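Local coordinates for HTH-type transcriptional regulator ascG (Escherichia coli, PDB 3BRQ), which represses the asc operon as a sequence-specific DNA-binding transcription factor of the LacI family, at residues S249-P254 / G283-R288; A143-S148 / L204-D209; N114-V119 / G273-P278. All blocks are in the same frame, centred on the assembly; numbering follows the deposited sequence.

Contact 1 (S249-P254 / G283-R288); sequences SSVKIP and GKLIRR
Gly283 lays its bare CA against the ring of Pro254, 4.2 Å from CD, just before the antiparallel strand pair begins. Segment 283-288 carries strand 284-286, the outermost of the chain's mixed sheet in the periplasmic binding protein-like domain, and the short strand axes run at 155° to each other, whereas the sheet's other strands are mutually parallel. At Lys284 the backbone is paired with Lys252, whose N donates to Lys284 O at 2.8 Å. The two lysine side chains lie side by side and point the same way. NZ of Lys284 touches the aliphatic CD of Lys252 at 3.6 Å, while the two NZ atoms stand 4.3 Å apart, a proximity of like charges that would probably favour solvent or counter-ions around them. Leu285 turns to the other face, where its side chain crosses that of Val251 at about a right angle and CD1 meets Val251 CG2 at 4.0 Å; helix 123-136 covers both residues there. Ile286 returns to the lysine face. Its N donates to Ser250 O at 2.7 Å and its O accepts from Ser250 N, the bond pair of an antiparallel hydrogen-bonded position. The next side chain, Arg287, leaves the pair for a salt bridge with Glu133. Beyond the paired residues, Arg288 N gives a nearly straight bond (164°) to Ser249 OG, 2.9 Å long; the hydroxyl is placed for it anti to its carbonyl carbon (chi1 -54°). The arginine's charge is spent elsewhere, NH1 bridging to Asp237 and also bonding Leu248 O. Ser250 CB borders the guanidinium near its plane, and Ile286 CG2 sits 3.4 Å above that plane, over its centre.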
loop_
_atom_site.group_PDB
_atom_site.type_symbol
_atom_site.label_atom_id
_atom_site.label_comp_id
_atom_site.label_asym_id
_atom_site.label_seq_id
_atom_site.Cartn_x
_atom_site.Cartn_y
_atom_site.Cartn_z
ATOM N N SER B 249 4.600 -2.123 -18.224
ATOM C CA SER B 249 4.327 -3.579 -18.305
ATOM C C SER B 249 4.658 -4.215 -16.963
ATOM O O SER B 249 5.696 -3.920 -16.370
ATOM C CB SER B 249 5.181 -4.274 -19.367
ATOM O OG SER B 249 5.083 -3.704 -20.651
ATOM N N SER B 250 3.772 -5.081 -16.466
ATOM C CA SER B 250 3.926 -5.648 -15.125
ATOM C C SER B 250 3.320 -7.045 -14.980
ATOM O O SER B 250 2.314 -7.355 -15.579
ATOM C CB SER B 250 3.319 -4.747 -14.065
ATOM O OG SER B 250 3.745 -5.171 -12.753
ATOM N N VAL B 251 3.966 -7.867 -14.172
ATOM C CA VAL B 251 3.482 -9.178 -13.839
ATOM C C VAL B 251 2.381 -9.081 -12.764
ATOM O O VAL B 251 2.619 -8.638 -11.661
ATOM C CB VAL B 251 4.672 -10.124 -13.385
ATOM C CG1 VAL B 251 4.158 -11.440 -12.962
ATOM C CG2 VAL B 251 5.630 -10.324 -14.536
ATOM N N LYS B 252 1.167 -9.522 -13.105
ATOM C CA LYS B 252 0.071 -9.549 -12.160
ATOM C C LYS B 252 -0.027 -10.891 -11.438
ATOM O O LYS B 252 -0.020 -11.948 -12.076
ATOM C CB LYS B 252 -1.262 -9.241 -12.852
ATOM C CG LYS B 252 -2.445 -9.101 -11.881
ATOM C CD LYS B 252 -3.661 -8.694 -12.683
ATOM C CE LYS B 252 -4.772 -8.185 -11.763
ATOM N NZ LYS B 252 -5.581 -9.304 -11.200
ATOM N N ILE B 253 -0.089 -10.805 -10.109
ATOM C CA ILE B 253 -0.257 -11.947 -9.202
ATOM C C ILE B 253 -1.750 -12.024 -8.900
ATOM O O ILE B 253 -2.373 -10.998 -8.610
ATOM C CB ILE B 253 0.610 -11.771 -7.875
ATOM C CG1 ILE B 253 2.078 -11.401 -8.211
ATOM C CG2 ILE B 253 0.555 -13.010 -6.925
ATOM C CD1 ILE B 253 2.887 -12.430 -9.069
ATOM N N PRO B 254 -2.329 -13.247 -8.963
ATOM C CA PRO B 254 -3.727 -13.467 -8.636
ATOM C C PRO B 254 -3.966 -13.407 -7.109
ATOM O O PRO B 254 -4.467 -14.358 -6.500
ATOM C CB PRO B 254 -4.001 -14.856 -9.190
ATOM C CG PRO B 254 -2.661 -15.566 -9.125
ATOM C CD PRO B 254 -1.626 -14.506 -9.332
ATOM N N GLY B 283 1.427 -15.794 -12.055
ATOM C CA GLY B 283 1.083 -14.480 -12.565
ATOM C C GLY B 283 1.095 -14.463 -14.080
ATOM O O GLY B 283 1.546 -15.434 -14.738
ATOM N N LYS B 284 0.563 -13.368 -14.623
ATOM C CA LYS B 284 0.535 -13.106 -16.062
ATOM C C LYS B 284 1.208 -11.762 -16.277
ATOM O O LYS B 284 0.947 -10.834 -15.538
ATOM C CB LYS B 284 -0.907 -13.031 -16.605
ATOM C CG LYS B 284 -1.897 -12.391 -15.628
ATOM C CD LYS B 284 -3.286 -11.999 -16.241
ATOM C CE LYS B 284 -4.270 -11.634 -15.097
ATOM N NZ LYS B 284 -5.240 -10.486 -15.335
ATOM N N LEU B 285 2.089 -11.679 -17.262
ATOM C CA LEU B 285 2.719 -10.417 -17.626
ATOM C C LEU B 285 1.665 -9.587 -18.380
ATOM O O LEU B 285 1.014 -10.083 -19.321
ATOM C CB LEU B 285 3.952 -10.647 -18.503
ATOM C CG LEU B 285 4.467 -9.347 -19.116
ATOM C CD1 LEU B 285 5.015 -8.407 -18.019
ATOM C CD2 LEU B 285 5.532 -9.666 -20.133
ATOM N N ILE B 286 1.433 -8.375 -17.908
ATOM C CA ILE B 286 0.538 -7.472 -18.597
ATOM C C ILE B 286 1.395 -6.582 -19.468
ATOM O O ILE B 286 2.250 -5.854 -18.959
ATOM C CB ILE B 286 -0.308 -6.662 -17.614
ATOM C CG1 ILE B 286 -1.048 -7.645 -16.684
ATOM C CG2 ILE B 286 -1.262 -5.682 -18.393
ATOM C CD1 ILE B 286 -2.507 -7.394 -16.443
ATOM N N ARG B 287 1.169 -6.642 -20.777
ATOM C CA ARG B 287 2.039 -5.989 -21.745
ATOM C C ARG B 287 1.557 -4.611 -22.041
ATOM O O ARG B 287 0.427 -4.463 -22.500
ATOM C CB ARG B 287 2.096 -6.802 -23.038
ATOM C CG ARG B 287 2.882 -8.074 -22.841
ATOM C CD ARG B 287 2.648 -9.088 -23.966
ATOM N NE ARG B 287 2.969 -10.414 -23.440
ATOM C CZ ARG B 287 2.093 -11.223 -22.852
ATOM N NH1 ARG B 287 0.813 -10.881 -22.758
ATOM N NH2 ARG B 287 2.503 -12.389 -22.366
ATOM N N ARG B 288 2.393 -3.607 -21.750
ATOM C CA ARG B 288 2.006 -2.198 -21.937
ATOM C C ARG B 288 3.124 -1.497 -22.700
ATOM O O ARG B 288 4.098 -2.145 -23.149
ATOM C CB ARG B 288 1.695 -1.504 -20.584
ATOM C CG ARG B 288 0.767 -2.278 -19.632
ATOM C CD ARG B 288 0.072 -1.304 -18.649
ATOM N NE ARG B 288 -1.048 -1.910 -17.919
ATOM C CZ ARG B 288 -0.971 -2.579 -16.760
ATOM N NH1 ARG B 288 0.189 -2.777 -16.162
ATOM N NH2 ARG B 288 -2.091 -3.056 -16.196
#

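Contact 2 (A143-S148 / L204-D209); sequences AFLTGS and LVASND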
loop_
_atom_site.group_PDB
_atom_site.type_symbol
_atom_site.label_atom_id
_atom_site.label_comp_id
_atom_site.label_asym_id
_atom_site.label_seq_id
_atom_site.Cartn_x
_atom_site.Cartn_y
_atom_site.Cartn_z
ATOM N N ALA B 143 19.120 -6.513 -17.991
ATOM C CA ALA B 143 19.405 -6.128 -16.603
ATOM C C ALA B 143 18.342 -6.630 -15.613
ATOM O O ALA B 143 17.205 -6.873 -15.982
ATOM C CB ALA B 143 19.574 -4.604 -16.502
ATOM N N PHE B 144 18.704 -6.803 -14.354
ATOM C CA PHE B 144 17.787 -7.262 -13.358
ATOM C C PHE B 144 18.019 -6.475 -12.047
ATOM O O PHE B 144 19.140 -6.382 -11.539
ATOM C CB PHE B 144 17.953 -8.766 -13.101
ATOM C CG PHE B 144 16.854 -9.363 -12.281
ATOM C CD1 PHE B 144 15.644 -9.817 -12.890
ATOM C CD2 PHE B 144 17.013 -9.503 -10.888
ATOM C CE1 PHE B 144 14.611 -10.387 -12.089
ATOM C CE2 PHE B 144 16.004 -10.096 -10.097
ATOM C CZ PHE B 144 14.803 -10.562 -10.703
ATOM N N LEU B 145 16.936 -5.862 -11.561
ATOM C CA LEU B 145 16.894 -5.259 -10.242
ATOM C C LEU B 145 16.224 -6.150 -9.187
ATOM O O LEU B 145 15.019 -6.408 -9.239
ATOM C CB LEU B 145 16.127 -3.936 -10.303
ATOM C CG LEU B 145 16.834 -2.598 -10.542
ATOM C CD1 LEU B 145 17.804 -2.702 -11.639
ATOM C CD2 LEU B 145 15.786 -1.502 -10.852
ATOM N N THR B 146 17.000 -6.584 -8.204
ATOM C CA THR B 146 16.465 -7.428 -7.134
ATOM C C THR B 146 15.739 -6.676 -6.055
ATOM O O THR B 146 15.857 -5.449 -5.920
ATOM C CB THR B 146 17.594 -8.320 -6.470
ATOM O OG1 THR B 146 18.272 -7.567 -5.448
ATOM C CG2 THR B 146 18.621 -8.662 -7.511
ATOM N N GLY B 147 14.919 -7.401 -5.315
ATOM C CA GLY B 147 14.369 -6.865 -4.064
ATOM C C GLY B 147 15.305 -7.184 -2.931
ATOM O O GLY B 147 16.444 -7.678 -3.177
ATOM N N SER B 148 14.823 -7.021 -1.682
ATOM C CA SER B 148 15.671 -7.293 -0.534
ATOM C C SER B 148 16.155 -8.768 -0.465
ATOM O O SER B 148 15.457 -9.699 -0.883
ATOM C CB SER B 148 14.973 -6.928 0.757
ATOM O OG SER B 148 13.792 -7.678 0.900
ATOM N N LEU B 204 15.267 -4.090 -18.987
ATOM C CA LEU B 204 15.467 -4.136 -17.536
ATOM C C LEU B 204 14.245 -4.785 -16.873
ATOM O O LEU B 204 13.082 -4.331 -17.081
ATOM C CB LEU B 204 15.655 -2.708 -16.946
ATOM C CG LEU B 204 15.592 -2.764 -15.397
ATOM C CD1 LEU B 204 16.934 -2.620 -14.810
ATOM C CD2 LEU B 204 14.654 -1.713 -14.818
ATOM N N VAL B 205 14.498 -5.811 -16.052
ATOM C CA VAL B 205 13.412 -6.453 -15.261
ATOM C C VAL B 205 13.600 -5.987 -13.828
ATOM O O VAL B 205 14.656 -6.263 -13.246
ATOM C CB VAL B 205 13.472 -8.002 -15.363
ATOM C CG1 VAL B 205 12.400 -8.660 -14.487
ATOM C CG2 VAL B 205 13.273 -8.433 -16.839
ATOM N N ALA B 206 12.626 -5.208 -13.292
ATOM C CA ALA B 206 12.646 -4.773 -11.885
ATOM C C ALA B 206 11.757 -5.703 -11.100
ATOM O O ALA B 206 10.667 -6.011 -11.539
ATOM C CB ALA B 206 12.113 -3.332 -11.728
ATOM N N SER B 207 12.196 -6.089 -9.895
ATOM C CA SER B 207 11.469 -7.048 -9.093
ATOM C C SER B 207 10.186 -6.490 -8.483
ATOM O O SER B 207 9.392 -7.277 -7.971
ATOM C CB SER B 207 12.389 -7.718 -8.051
ATOM O OG SER B 207 13.301 -8.592 -8.711
ATOM N N ASN B 208 9.922 -5.166 -8.570
ATOM C CA ASN B 208 8.560 -4.729 -8.281
ATOM C C ASN B 208 8.251 -3.430 -9.063
ATOM O O ASN B 208 9.131 -2.808 -9.658
ATOM C CB ASN B 208 8.309 -4.561 -6.760
ATOM C CG ASN B 208 9.029 -3.326 -6.145
ATOM O OD1 ASN B 208 10.024 -2.857 -6.657
ATOM N ND2 ASN B 208 8.534 -2.850 -5.001
ATOM N N ASP B 209 7.005 -2.996 -9.060
ATOM C CA ASP B 209 6.706 -1.844 -9.916
ATOM C C ASP B 209 7.384 -0.642 -9.380
ATOM O O ASP B 209 7.870 0.139 -10.161
ATOM C CB ASP B 209 5.204 -1.611 -10.066
ATOM C CG ASP B 209 4.549 -2.655 -10.954
ATOM O OD1 ASP B 209 5.281 -3.445 -11.612
ATOM O OD2 ASP B 209 3.282 -2.660 -10.985
HETATM O O HOH W 1 14.652 -10.132 -7.053
#
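Leu145 and Leu204 mesh on one face of a parallel strand pair, their CD1 atoms pressed to 3.3 Å, tighter than usual carbon contact. Leu204 CD1 also meets Ala143 CB at 3.7 Å, so this branch lies between two side chains of the neighbouring strand. Beyond it, Leu145 CD2 rests loosely against the small Ala206 CB, and helices 184-197 and 209-221 cover this face. On the other face the Phe144 ring, its CG anti to the backbone N (chi1 -168°), lies obliquely against Val205, Phe144 CE1 3.7 Å from Val205 CG1. Its far end, CZ, comes within 3.2 Å of Ser207 OG, and Tyr161 stacks on the ring. An alanine in place of Phe144 would probably open a gap beside Val205 CG1 and Ser207 OG and leave Tyr161 without its stacking partner. Where the strands end, Leu145 O is gripped twice, by Ser207 N at 2.9 Å and by Ser207 OG at 2.8 Å; a water links that hydroxyl to Gly147 N. Strand axes 14° apart and an unshifted residue-for-residue pairing show neighbouring parallel strands, as in the helix-flanked sheet of a periplasmic binding protein-like lobe.

Contact 3 (N114-V119 / G273-P278); sequences NSSHSV and GDFSPP
Ser115 opens the contact lightly, its O lying 4.2 Å from Pro278 CG. It begins a 3-10 turn leading into strand 118-119, the edge of the five-stranded parallel sheet in this bilobed periplasmic binding protein-like fold; the partner segment lies in the loop after helix 255-270. Ser116 comes closer. Its OG occupies the crowded position between the backbone N and the carbonyl carbon (chi1 64°) and lies 3.3 Å from Phe275 CB. The same oxygen makes a weak hydrogen bond with His117 ND1, which would help to limit rotation of the imidazole. From the backbone, Ser116 O receives a water's hydrogen bond at 2.8 Å, and that water gives its second to Ser276 O at 3.0 Å, joining the turn to the loop. His117 carries the main contact. Its ring stacks face to face with that of Phe275, the centroids 3.6 Å apart and the planes inclined by only 12°, although the two side chains themselves cross at about a right angle. Phe275 CE1 lies over the centre of the imidazole and His117 CE1 over the centre of the phenyl, evidence of true overlap of the faces. Asn114 CB covers the opposite imidazole face toward its rim, so the histidine is sandwiched, while Phe275 packs further on Met105 and Met269. Ser118 ties down the turn: both its N and its OG donate to Ser115 O, from the same side of the carbonyl plane. Its own carbonyl faces the loop, with O 4.0 Å from Pro278 CB.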
loop_
_atom_site.group_PDB
_atom_site.type_symbol
_atom_site.label_atom_id
_atom_site.label_comp_id
_atom_site.label_asym_id
_atom_site.label_seq_id
_atom_site.Cartn_x
_atom_site.Cartn_y
_atom_site.Cartn_z
ATOM N N ASN B 114 3.360 -30.895 4.750
ATOM C CA ASN B 114 1.934 -30.525 4.696
ATOM C C ASN B 114 1.559 -29.639 3.514
ATOM O O ASN B 114 1.066 -28.506 3.685
ATOM C CB ASN B 114 1.488 -29.881 6.006
ATOM C CG ASN B 114 1.785 -30.741 7.219
ATOM O OD1 ASN B 114 1.045 -31.673 7.534
ATOM N ND2 ASN B 114 2.858 -30.407 7.935
ATOM N N SER B 115 1.757 -30.168 2.309
ATOM C CA SER B 115 1.615 -29.388 1.066
ATOM C C SER B 115 0.194 -28.913 0.800
ATOM O O SER B 115 0.007 -27.859 0.184
ATOM C CB SER B 115 2.148 -30.177 -0.125
ATOM O OG SER B 115 1.587 -31.482 -0.103
ATOM N N SER B 116 -0.801 -29.658 1.294
ATOM C CA SER B 116 -2.211 -29.253 1.188
ATOM C C SER B 116 -2.580 -28.030 2.054
ATOM O O SER B 116 -3.617 -27.394 1.849
ATOM C CB SER B 116 -3.132 -30.440 1.522
ATOM O OG SER B 116 -2.944 -30.840 2.888
ATOM N N HIS B 117 -1.695 -27.688 2.987
ATOM C CA HIS B 117 -1.831 -26.492 3.834
ATOM C C HIS B 117 -1.195 -25.248 3.198
ATOM O O HIS B 117 -1.186 -24.204 3.837
ATOM C CB HIS B 117 -1.184 -26.715 5.220
ATOM C CG HIS B 117 -1.826 -27.802 6.046
ATOM N ND1 HIS B 117 -2.096 -29.072 5.558
ATOM C CD2 HIS B 117 -2.238 -27.804 7.337
ATOM C CE1 HIS B 117 -2.661 -29.798 6.511
ATOM N NE2 HIS B 117 -2.732 -29.061 7.606
ATOM N N SER B 118 -0.680 -25.325 1.968
ATOM C CA SER B 118 -0.187 -24.090 1.312
ATOM C C SER B 118 -0.944 -23.554 0.122
ATOM O O SER B 118 -1.529 -24.307 -0.680
ATOM C CB SER B 118 1.299 -24.089 1.013
ATOM O OG SER B 118 1.737 -25.322 0.541
ATOM N N VAL B 119 -1.014 -22.228 0.077
ATOM C CA VAL B 119 -1.482 -21.556 -1.108
ATOM C C VAL B 119 -0.291 -20.732 -1.617
ATOM O O VAL B 119 0.171 -19.786 -0.958
ATOM C CB VAL B 119 -2.768 -20.723 -0.849
ATOM C CG1 VAL B 119 -3.142 -19.943 -2.076
ATOM C CG2 VAL B 119 -3.935 -21.655 -0.502
ATOM N N GLY B 273 -14.626 -29.570 6.855
ATOM C CA GLY B 273 -13.939 -29.917 5.627
ATOM C C GLY B 273 -12.643 -30.625 5.894
ATOM O O GLY B 273 -12.240 -30.777 7.050
ATOM N N ASP B 274 -11.999 -31.084 4.827
ATOM C CA ASP B 274 -10.687 -31.712 4.941
ATOM C C ASP B 274 -9.684 -30.997 4.021
ATOM O O ASP B 274 -10.087 -30.186 3.188
ATOM C CB ASP B 274 -10.764 -33.216 4.635
ATOM C CG ASP B 274 -11.007 -33.514 3.161
ATOM O OD1 ASP B 274 -11.632 -32.678 2.443
ATOM O OD2 ASP B 274 -10.567 -34.613 2.718
ATOM N N PHE B 275 -8.394 -31.305 4.168
ATOM C CA PHE B 275 -7.346 -30.653 3.373
ATOM C C PHE B 275 -7.120 -31.334 2.018
ATOM O O PHE B 275 -6.366 -32.308 1.924
ATOM C CB PHE B 275 -6.014 -30.640 4.131
ATOM C CG PHE B 275 -5.998 -29.767 5.346
ATOM C CD1 PHE B 275 -5.682 -28.408 5.237
ATOM C CD2 PHE B 275 -6.264 -30.306 6.612
ATOM C CE1 PHE B 275 -5.650 -27.578 6.370
ATOM C CE2 PHE B 275 -6.221 -29.487 7.766
ATOM C CZ PHE B 275 -5.919 -28.117 7.638
ATOM N N SER B 276 -7.734 -30.800 0.965
ATOM C CA SER B 276 -7.547 -31.318 -0.403
ATOM C C SER B 276 -6.376 -30.654 -1.132
ATOM O O SER B 276 -5.946 -29.572 -0.740
ATOM C CB SER B 276 -8.830 -31.115 -1.190
ATOM O OG SER B 276 -9.711 -30.284 -0.451
ATOM N N PRO B 277 -5.862 -31.296 -2.205
ATOM C CA PRO B 277 -4.673 -30.821 -2.914
ATOM C C PRO B 277 -4.785 -29.383 -3.404
ATOM O O PRO B 277 -5.897 -28.923 -3.710
ATOM C CB PRO B 277 -4.585 -31.764 -4.111
ATOM C CG PRO B 277 -5.241 -33.007 -3.641
ATOM C CD PRO B 277 -6.389 -32.528 -2.820
ATOM N N PRO B 278 -3.626 -28.685 -3.481
ATOM C CA PRO B 278 -3.455 -27.255 -3.782
ATOM C C PRO B 278 -3.786 -26.797 -5.213
ATOM O O PRO B 278 -3.151 -27.254 -6.171
ATOM C CB PRO B 278 -1.949 -27.039 -3.526
ATOM C CG PRO B 278 -1.327 -28.367 -3.789
ATOM C CD PRO B 278 -2.322 -29.337 -3.233
HETATM O O HOH W 2 -6.342 -27.811 1.605
#

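How the contacts relate
Contacts 1 and 2 belong to one sheet, separated there by strand 231-235, with centres 14 Å apart. They touch through a probable hydrogen bond of 2.6 Å between Ser250 OG and Asp209 OD1. Contact 3 lies in the other lobe: its centre is 27 Å from that of contact 1 and 31 Å from that of contact 2, with nearest atoms about 7 and 17 Å away. Along the chain, contact 2 is nested within the loop that contact 3 closes, whereas contacts 1 and 3 interleave, because 273-278 falls between the two segments of contact 1 while 114-119 precedes both. A bound sodium ion lies about 8 Å from Gly147 of contact 2, too far for that residue to coordinate it.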